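Local coordinates for protein beta-N-acetylhexosaminidase (Akkermansia muciniphila, PDB 6JEB) that hydrolyses terminal non-reducing N-acetylhexosamine residues from N-glycans, chitobiose and related glycans, as a zinc-containing member of glycoside hydrolase family 20, at residues Arg58-Ala63 with Pro91-Met96; Phe112-Ala117 with Val174-Ala179; Tyr119-Leu124 with Pro416-Ile421. All coordinates share one frame; numbering follows the deposited sequence. Where two conformers were deposited one is given.

Contact 1 (Arg58-Ala63 with Pro91-Met96); sequences RIYGLA and PWRGLM
The backbones of helix segment Arg58-Ala63 and strand segment Pro91-Met96 stay far apart, the CA atoms of Tyr60 and Pro91 coming no nearer than 12.5 Å, and the gap is bridged by Tyr60 and Arg93 alone. The strand is the first of the eight-stranded (beta/alpha) barrel of the family 20 catalytic domain, whereas the helix belongs to the N-terminal domain, so this buried pair works as a bond between domains. The two side chains reach out from opposite directions and meet at their polar ends. Arg93 NH2 donates to Tyr60 OH over 2.9 Å, with an N-H...O angle of 153°. The phenol oxygen lies in the guanidinium plane, at its edge, while ring and guanidinium planes stand nearly perpendicular, 82° apart. A bend at chi3 (-49°) turns the arginine head out of the line of its extended first carbons and up to the phenol. Tyr60 OH also pairs with Glu56 OE2, one turn earlier in the helix, so two bonds grip it, and the carboxylate would probably polarise the hydroxyl. Arg93 NH2 also bonds the backbone oxygen of Lys120, while Arg93 NH1 holds that of Tyr90. A phenylalanine in place of Tyr60 would keep the ring but is likely to cost Arg93 NH2 one of its two acceptors and Glu56 OE2 its phenol partner. The tyrosine ring meets Trp426 edge-to-face, and Tyr60 CZ lies 3.2 Å from Arg93 NH2, which approaches obliquely.

Contact 2 (Phe112-Ala117 with Val174-Ala179); sequences FVDMMA and VAYCAA
The Tyr176 ring presents its edge to Val113, whose CG1 lies in the ring plane 3.8 Å from Tyr176 CD1, and it forms a cation-pi contact with Arg180, beyond the two segments. Its hydroxyl donates to Asp114 OD1 over 2.7 Å. That oxygen is met on its syn side; the carboxylate and ring planes are nearly parallel but stepped, the phenol oxygen lying 33° out of the carboxylate plane. A chi1 of -168° carries the Tyr176 ring away from its own backbone N and across to helix 106-118, past Val113, whose side chain runs the opposite way. The other methyl of the valine, CG2, packs against Cys177 SG at 3.6 Å. The short helix axes approach to 10.6 Å and run nearly parallel, at -20°, as expected of neighbouring outer helices of a (beta/alpha) barrel. Leu124 of the intervening strand touches both Val113 and Cys177 from the barrel side, so the apolar half of the contact faces the sheet. Asp114 OD1 also takes a salt bridge from Arg180 NE, so one carboxylate oxygen serves both a phenol and a guanidinium. Together these bonds would probably keep Asp114 ionised and fix the turn of the tyrosine across the groove between the helices.

Contact 3 (Tyr119-Leu124 with Pro416-Ile421); sequences YKFNRL and PRACAI
Cys419 SG sits over one face of the Tyr119 ring, a sulfur-aromatic contact with the sulfur 3.8 Å from the ring centroid and 23° off the normal. It is displaced toward the phenol end of the ring, where CZ is nearest at 3.5 Å. The hydroxyl of Tyr119 bonds His444 of helix 434-452, which helps to fix the ring over the sulfur. Phe121 meets helix 417-426, which carries Cys419, with its edge. Ala418 O sits at the rim between Phe121 CE2 and CZ, 3.2 Å from CZ, where the ring hydrogens are weakly positive. Ile421 CG2 comes up to the same rim, 3.9 Å from Phe121 CE1; it is the branch anti to the isoleucine's backbone N, while CG1 turns off from the ring. Ala418 CB adds a looser touch at 4.2 Å from Phe121 CE2. Between the two rings Lys120 takes a positive phi (67°), as the C-prime residue of a Schellman motif that ends helix 106-118. The side chains of Ala418 and the substrate-binding Leu353 are about 4 Å apart. In the catalytic (beta/alpha) barrel, the loop from first helix to second strand here packs on a helix that follows the eighth strand.

Overall arrangement
From the N terminus, contact 1 closes a chain excursion of 27 residues that includes strand 79-86, tying helix 55-73 of the N-terminal domain to the first barrel strand, 92-97. The chain then enters helix 106-118, where contact 2 opens, and in the turn before strand 123-127 contact 3 opens, before contact 2 has closed at helix 167-178. Contacts 2 and 3 therefore cross, while contact 1 precedes both in series. Contact 3 spans 291 residues and brings helix 417-426, after the last barrel strand, back to the barrel's beginning. Leu95 packs on Phe112 and Met116, joining contacts 1 and 2; Asn122 ND2 bonds Pro91 O between contacts 1 and 3; Phe121 N bonds Met116 O, joining contacts 2 and 3.

Contact 1 (Arg58-Ala63 with Pro91-Met96)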
loop_
_atom_site.group_PDB
_atom_site.type_symbol
_atom_site.label_atom_id
_atom_site.label_comp_id
_atom_site.label_asym_id
_atom_site.label_seq_id
_atom_site.Cartn_x
_atom_site.Cartn_y
_atom_site.Cartn_z
ATOM N N ARG A 58 -9.171 14.771 -13.720
ATOM C CA ARG A 58 -8.723 14.648 -15.105
ATOM C C ARG A 58 -7.846 13.415 -15.295
ATOM O O ARG A 58 -8.000 12.684 -16.284
ATOM C CB ARG A 58 -7.994 15.919 -15.543
ATOM C CG ARG A 58 -7.541 15.888 -16.988
ATOM C CD ARG A 58 -7.061 17.257 -17.464
ATOM N NE ARG A 58 -6.604 17.169 -18.843
ATOM C CZ ARG A 58 -5.368 16.820 -19.182
ATOM N NH1 ARG A 58 -4.468 16.567 -18.232
ATOM N NH2 ARG A 58 -5.030 16.726 -20.461
ATOM N N ILE A 59 -6.919 13.169 -14.366
ATOM C CA ILE A 59 -6.106 11.957 -14.440
ATOM C C ILE A 59 -7.004 10.729 -14.471
ATOM O O ILE A 59 -6.808 9.807 -15.276
ATOM C CB ILE A 59 -5.103 11.904 -13.270
ATOM C CG1 ILE A 59 -3.988 12.933 -13.476
ATOM C CG2 ILE A 59 -4.521 10.493 -13.109
ATOM C CD1 ILE A 59 -3.106 13.150 -12.259
ATOM N N TYR A 60 -8.017 10.702 -13.599
ATOM C CA TYR A 60 -8.921 9.555 -13.572
ATOM C C TYR A 60 -9.716 9.440 -14.866
ATOM O O TYR A 60 -9.905 8.336 -15.382
ATOM C CB TYR A 60 -9.863 9.623 -12.369
ATOM C CG TYR A 60 -9.151 9.667 -11.034
ATOM C CD1 TYR A 60 -7.946 8.993 -10.836
ATOM C CD2 TYR A 60 -9.676 10.396 -9.967
ATOM C CE1 TYR A 60 -7.289 9.046 -9.617
ATOM C CE2 TYR A 60 -9.033 10.442 -8.749
ATOM C CZ TYR A 60 -7.836 9.772 -8.578
ATOM O OH TYR A 60 -7.193 9.841 -7.361
ATOM N N GLY A 61 -10.208 10.562 -15.398
ATOM C CA GLY A 61 -10.948 10.498 -16.651
ATOM C C GLY A 61 -10.100 9.974 -17.792
ATOM O O GLY A 61 -10.569 9.189 -18.623
ATOM N N LEU A 62 -8.835 10.396 -17.843
ATOM C CA LEU A 62 -7.924 9.877 -18.857
ATOM C C LEU A 62 -7.635 8.393 -18.645
ATOM O O LEU A 62 -7.425 7.664 -19.621
ATOM C CB LEU A 62 -6.639 10.712 -18.891
ATOM C CG LEU A 62 -6.806 12.158 -19.372
ATOM C CD1 LEU A 62 -5.533 12.976 -19.140
ATOM C CD2 LEU A 62 -7.218 12.191 -20.843
ATOM N N ALA A 63 -7.619 7.930 -17.387
ATOM C CA ALA A 63 -7.450 6.502 -17.126
ATOM C C ALA A 63 -8.641 5.701 -17.646
ATOM O O ALA A 63 -8.470 4.612 -18.213
ATOM C CB ALA A 63 -7.245 6.261 -15.630
ATOM N N PRO A 91 -11.071 8.398 -0.655
ATOM C CA PRO A 91 -9.927 9.171 -1.152
ATOM C C PRO A 91 -8.594 8.462 -1.042
ATOM O O PRO A 91 -7.628 8.918 -1.666
ATOM C CB PRO A 91 -9.933 10.419 -0.261
ATOM C CG PRO A 91 -10.588 9.949 1.015
ATOM C CD PRO A 91 -11.637 8.961 0.585
ATOM N N TRP A 92 -8.493 7.394 -0.257
ATOM C CA TRP A 92 -7.245 6.655 -0.081
ATOM C C TRP A 92 -7.427 5.278 -0.708
ATOM O O TRP A 92 -8.207 4.465 -0.208
ATOM C CB TRP A 92 -6.905 6.519 1.404
ATOM C CG TRP A 92 -5.557 5.872 1.606
ATOM C CD1 TRP A 92 -5.223 4.559 1.372
ATOM C CD2 TRP A 92 -4.354 6.523 2.028
ATOM N NE1 TRP A 92 -3.884 4.360 1.636
ATOM C CE2 TRP A 92 -3.329 5.548 2.045
ATOM C CE3 TRP A 92 -4.046 7.836 2.409
ATOM C CZ2 TRP A 92 -2.013 5.847 2.425
ATOM C CZ3 TRP A 92 -2.745 8.134 2.782
ATOM C CH2 TRP A 92 -1.743 7.142 2.791
ATOM N N ARG A 93 -6.705 5.011 -1.796
ATOM C CA ARG A 93 -6.776 3.716 -2.478
ATOM C C ARG A 93 -5.338 3.296 -2.757
ATOM O O ARG A 93 -4.704 3.817 -3.679
ATOM C CB ARG A 93 -7.622 3.821 -3.746
ATOM C CG ARG A 93 -9.038 4.360 -3.473
ATOM C CD ARG A 93 -9.863 4.581 -4.752
ATOM N NE ARG A 93 -9.114 5.328 -5.756
ATOM C CZ ARG A 93 -8.912 6.643 -5.733
ATOM N NH1 ARG A 93 -9.437 7.400 -4.768
ATOM N NH2 ARG A 93 -8.176 7.207 -6.685
ATOM N N GLY A 94 -4.814 2.379 -1.950
ATOM C CA GLY A 94 -3.387 2.142 -1.910
ATOM C C GLY A 94 -2.967 0.702 -2.119
ATOM O O GLY A 94 -3.715 -0.244 -1.859
ATOM N N LEU A 95 -1.736 0.554 -2.603
ATOM C CA LEU A 95 -0.996 -0.699 -2.553
ATOM C C LEU A 95 0.305 -0.446 -1.806
ATOM O O LEU A 95 0.869 0.653 -1.869
ATOM C CB LEU A 95 -0.647 -1.221 -3.962
ATOM C CG LEU A 95 -1.823 -1.608 -4.860
ATOM C CD1 LEU A 95 -1.329 -2.012 -6.239
ATOM C CD2 LEU A 95 -2.668 -2.715 -4.226
ATOM N N MET A 96 0.772 -1.460 -1.082
ATOM C CA MET A 96 2.066 -1.399 -0.414
ATOM C C MET A 96 2.989 -2.434 -1.035
ATOM O O MET A 96 2.607 -3.601 -1.185
ATOM C CB MET A 96 1.944 -1.678 1.086
ATOM C CG MET A 96 3.278 -1.544 1.835
ATOM S SD MET A 96 3.345 -2.586 3.299
ATOM C CE MET A 96 3.763 -4.150 2.510
#

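Contact 2 (Phe112-Ala117 with Val174-Ala179)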
loop_
_atom_site.group_PDB
_atom_site.type_symbol
_atom_site.label_atom_id
_atom_site.label_comp_id
_atom_site.label_asym_id
_atom_site.label_seq_id
_atom_site.Cartn_x
_atom_site.Cartn_y
_atom_site.Cartn_z
ATOM N N PHE A 112 5.163 -1.672 -11.943
ATOM C CA PHE A 112 4.172 -1.803 -10.880
ATOM C C PHE A 112 3.314 -0.544 -10.784
ATOM O O PHE A 112 2.086 -0.624 -10.637
ATOM C CB PHE A 112 4.895 -2.080 -9.553
ATOM C CG PHE A 112 3.984 -2.499 -8.440
ATOM C CD1 PHE A 112 3.363 -1.546 -7.641
ATOM C CD2 PHE A 112 3.741 -3.847 -8.191
ATOM C CE1 PHE A 112 2.509 -1.926 -6.618
ATOM C CE2 PHE A 112 2.890 -4.234 -7.158
ATOM C CZ PHE A 112 2.272 -3.269 -6.376
ATOM N N VAL A 113 3.942 0.628 -10.893
ATOM C CA VAL A 113 3.205 1.887 -10.811
ATOM C C VAL A 113 2.266 2.055 -12.003
ATOM O O VAL A 113 1.107 2.463 -11.840
ATOM C CB VAL A 113 4.182 3.069 -10.660
ATOM C CG1 VAL A 113 3.457 4.405 -10.890
ATOM C CG2 VAL A 113 4.820 3.025 -9.274
ATOM N N ASP A 114 2.738 1.762 -13.221
ATOM C CA ASP A 114 1.865 1.915 -14.383
ATOM C C ASP A 114 0.621 1.048 -14.243
ATOM O O ASP A 114 -0.491 1.478 -14.580
ATOM C CB ASP A 114 2.606 1.544 -15.670
ATOM C CG ASP A 114 3.591 2.605 -16.118
ATOM O OD1 ASP A 114 3.817 3.582 -15.381
ATOM O OD2 ASP A 114 4.142 2.464 -17.234
ATOM N N MET A 115 0.790 -0.178 -13.748
ATOM C CA MET A 115 -0.355 -1.069 -13.612
ATOM C C MET A 115 -1.333 -0.575 -12.547
ATOM O O MET A 115 -2.550 -0.616 -12.759
ATOM C CB MET A 115 0.115 -2.500 -13.362
ATOM C CG MET A 115 0.848 -3.050 -14.579
ATOM S SD MET A 115 1.458 -4.726 -14.370
ATOM C CE MET A 115 -0.076 -5.641 -14.298
ATOM N N MET A 116 -0.837 -0.106 -11.398
ATOM C CA MET A 116 -1.774 0.379 -10.382
ATOM C C MET A 116 -2.481 1.659 -10.834
ATOM O O MET A 116 -3.669 1.858 -10.538
ATOM C CB MET A 116 -1.090 0.549 -9.021
ATOM C CG MET A 116 -0.163 1.745 -8.921
ATOM S SD MET A 116 0.883 1.660 -7.449
ATOM C CE MET A 116 -0.308 2.083 -6.171
ATOM N N ALA A 117 -1.780 2.529 -11.567
ATOM C CA ALA A 117 -2.424 3.731 -12.087
ATOM C C ALA A 117 -3.539 3.378 -13.063
ATOM O O ALA A 117 -4.553 4.079 -13.138
ATOM C CB ALA A 117 -1.395 4.633 -12.771
ATOM N N VAL A 174 9.207 9.299 -7.001
ATOM C CA VAL A 174 8.206 10.275 -6.566
ATOM C C VAL A 174 7.641 11.034 -7.765
ATOM O O VAL A 174 6.422 11.220 -7.891
ATOM C CB VAL A 174 8.805 11.221 -5.508
ATOM C CG1 VAL A 174 7.962 12.490 -5.374
ATOM C CG2 VAL A 174 8.932 10.507 -4.173
ATOM N N ALA A 175 8.518 11.491 -8.664
ATOM C CA ALA A 175 8.053 12.242 -9.827
ATOM C C ALA A 175 7.277 11.347 -10.784
ATOM O O ALA A 175 6.261 11.762 -11.357
ATOM C CB ALA A 175 9.242 12.885 -10.538
ATOM N N TYR A 176 7.749 10.112 -10.961
ATOM C CA TYR A 176 7.070 9.148 -11.812
ATOM C C TYR A 176 5.660 8.883 -11.300
ATOM O O TYR A 176 4.692 8.886 -12.073
ATOM C CB TYR A 176 7.899 7.856 -11.819
ATOM C CG TYR A 176 7.497 6.866 -12.873
ATOM C CD1 TYR A 176 6.514 5.914 -12.623
ATOM C CD2 TYR A 176 8.100 6.879 -14.124
ATOM C CE1 TYR A 176 6.138 5.008 -13.590
ATOM C CE2 TYR A 176 7.728 5.982 -15.099
ATOM C CZ TYR A 176 6.749 5.048 -14.828
ATOM O OH TYR A 176 6.383 4.164 -15.814
ATOM N N CYS A 177 5.527 8.697 -9.986
ATOM C CA CYS A 177 4.217 8.477 -9.386
ATOM C C CYS A 177 3.334 9.711 -9.497
ATOM O O CYS A 177 2.142 9.591 -9.802
ATOM C CB CYS A 177 4.382 8.049 -7.928
ATOM S SG CYS A 177 4.954 6.349 -7.773
ATOM N N ALA A 178 3.891 10.901 -9.236
ATOM C CA ALA A 178 3.078 12.116 -9.237
ATOM C C ALA A 178 2.452 12.348 -10.602
ATOM O O ALA A 178 1.288 12.758 -10.700
ATOM C CB ALA A 178 3.922 13.326 -8.824
ATOM N N ALA A 179 3.206 12.061 -11.671
ATOM C CA ALA A 179 2.700 12.220 -13.026
ATOM C C ALA A 179 1.555 11.265 -13.321
ATOM O O ALA A 179 0.816 11.483 -14.293
ATOM C CB ALA A 179 3.831 11.972 -14.025
#

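Contact 3 (Tyr119-Leu124 with Pro416-Ile421)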
loop_
_atom_site.group_PDB
_atom_site.type_symbol
_atom_site.label_atom_id
_atom_site.label_comp_id
_atom_site.label_asym_id
_atom_site.label_seq_id
_atom_site.Cartn_x
_atom_site.Cartn_y
_atom_site.Cartn_z
ATOM N N TYR A 119 -5.665 1.174 -12.786
ATOM C CA TYR A 119 -6.837 0.876 -11.967
ATOM C C TYR A 119 -7.171 1.987 -10.965
ATOM O O TYR A 119 -7.958 1.760 -10.037
ATOM C CB TYR A 119 -6.659 -0.484 -11.277
ATOM C CG TYR A 119 -6.654 -1.587 -12.306
ATOM C CD1 TYR A 119 -7.837 -1.966 -12.931
ATOM C CD2 TYR A 119 -5.469 -2.219 -12.694
ATOM C CE1 TYR A 119 -7.855 -2.943 -13.899
ATOM C CE2 TYR A 119 -5.478 -3.205 -13.674
ATOM C CZ TYR A 119 -6.677 -3.561 -14.274
ATOM O OH TYR A 119 -6.701 -4.520 -15.256
ATOM N N LYS A 120 -6.604 3.184 -11.144
ATOM C CA LYS A 120 -6.922 4.372 -10.349
ATOM C C LYS A 120 -6.489 4.272 -8.887
ATOM O O LYS A 120 -7.041 4.972 -8.030
ATOM C CB LYS A 120 -8.395 4.799 -10.460
ATOM C CG LYS A 120 -8.847 5.113 -11.873
ATOM C CD LYS A 120 -10.261 5.683 -11.865
ATOM C CE LYS A 120 -10.774 6.014 -13.266
ATOM N NZ LYS A 120 -11.188 4.789 -14.015
ATOM N N PHE A 121 -5.495 3.443 -8.558
ATOM C CA PHE A 121 -4.874 3.578 -7.248
ATOM C C PHE A 121 -4.196 4.940 -7.164
ATOM O O PHE A 121 -3.694 5.459 -8.161
ATOM C CB PHE A 121 -3.826 2.482 -7.031
ATOM C CG PHE A 121 -4.416 1.141 -6.683
ATOM C CD1 PHE A 121 -4.747 0.842 -5.369
ATOM C CD2 PHE A 121 -4.645 0.185 -7.666
ATOM C CE1 PHE A 121 -5.298 -0.384 -5.033
ATOM C CE2 PHE A 121 -5.203 -1.044 -7.340
ATOM C CZ PHE A 121 -5.528 -1.327 -6.018
ATOM N N ASN A 122 -4.181 5.531 -5.964
ATOM C CA ASN A 122 -3.555 6.839 -5.804
ATOM C C ASN A 122 -2.547 6.897 -4.662
ATOM O O ASN A 122 -2.024 7.982 -4.376
ATOM C CB ASN A 122 -4.599 7.964 -5.674
ATOM C CG ASN A 122 -5.464 7.823 -4.438
ATOM O OD1 ASN A 122 -5.376 6.832 -3.718
ATOM N ND2 ASN A 122 -6.306 8.817 -4.190
ATOM N N ARG A 123 -2.233 5.766 -4.032
ATOM C CA ARG A 123 -1.257 5.735 -2.948
ATOM C C ARG A 123 -0.334 4.545 -3.138
ATOM O O ARG A 123 -0.806 3.414 -3.295
ATOM C CB ARG A 123 -1.942 5.622 -1.581
ATOM C CG ARG A 123 -2.909 6.768 -1.259
ATOM C CD ARG A 123 -2.166 8.073 -0.987
ATOM N NE ARG A 123 -3.077 9.153 -0.604
ATOM C CZ ARG A 123 -3.647 9.999 -1.460
ATOM N NH1 ARG A 123 -3.405 9.902 -2.762
ATOM N NH2 ARG A 123 -4.458 10.948 -1.012
ATOM N N LEU A 124 0.975 4.799 -3.128
ATOM C CA LEU A 124 1.993 3.750 -3.160
ATOM C C LEU A 124 2.782 3.854 -1.867
ATOM O O LEU A 124 3.452 4.866 -1.621
ATOM C CB LEU A 124 2.928 3.878 -4.364
ATOM C CG LEU A 124 4.073 2.857 -4.374
ATOM C CD1 LEU A 124 3.544 1.436 -4.552
ATOM C CD2 LEU A 124 5.100 3.180 -5.455
ATOM N N PRO A 416 -4.914 -10.731 -10.286
ATOM C CA PRO A 416 -5.913 -9.666 -10.444
ATOM C C PRO A 416 -6.577 -9.177 -9.155
ATOM O O PRO A 416 -7.491 -8.365 -9.254
ATOM C CB PRO A 416 -6.979 -10.332 -11.319
ATOM C CG PRO A 416 -6.935 -11.756 -10.884
ATOM C CD PRO A 416 -5.457 -12.040 -10.695
ATOM N N ARG A 417 -6.163 -9.647 -7.973
ATOM C CA ARG A 417 -6.839 -9.185 -6.760
ATOM C C ARG A 417 -6.748 -7.675 -6.581
ATOM O O ARG A 417 -7.695 -7.060 -6.081
ATOM C CB ARG A 417 -6.371 -9.952 -5.526
ATOM C CG ARG A 417 -6.937 -11.375 -5.493
ATOM C CD ARG A 417 -6.340 -12.205 -4.367
ATOM N NE ARG A 417 -4.892 -12.326 -4.515
ATOM C CZ ARG A 417 -4.104 -12.976 -3.665
ATOM N NH1 ARG A 417 -4.624 -13.604 -2.615
ATOM N NH2 ARG A 417 -2.794 -13.016 -3.878
ATOM N N ALA A 418 -5.648 -7.050 -7.018
ATOM C CA ALA A 418 -5.560 -5.593 -6.932
ATOM C C ALA A 418 -6.673 -4.909 -7.722
ATOM O O ALA A 418 -7.091 -3.807 -7.358
ATOM C CB ALA A 418 -4.188 -5.095 -7.402
ATOM N N CYS A 419 -7.158 -5.539 -8.801
ATOM C CA CYS A 419 -8.296 -4.992 -9.543
ATOM C C CYS A 419 -9.545 -4.954 -8.673
ATOM O O CYS A 419 -10.327 -3.995 -8.733
ATOM C CB CYS A 419 -8.576 -5.838 -10.789
ATOM S SG CYS A 419 -7.146 -6.094 -11.861
ATOM N N ALA A 420 -9.753 -6.002 -7.871
ATOM C CA ALA A 420 -10.899 -6.041 -6.969
ATOM C C ALA A 420 -10.750 -5.012 -5.859
ATOM O O ALA A 420 -11.716 -4.323 -5.508
ATOM C CB ALA A 420 -11.069 -7.449 -6.393
ATOM N N ILE A 421 -9.543 -4.889 -5.300
ATOM C CA ILE A 421 -9.282 -3.850 -4.307
ATOM C C ILE A 421 -9.557 -2.470 -4.893
ATOM O O ILE A 421 -10.136 -1.602 -4.226
ATOM C CB ILE A 421 -7.841 -3.966 -3.771
ATOM C CG1 ILE A 421 -7.628 -5.309 -3.052
ATOM C CG2 ILE A 421 -7.502 -2.789 -2.851
ATOM C CD1 ILE A 421 -8.436 -5.460 -1.777
#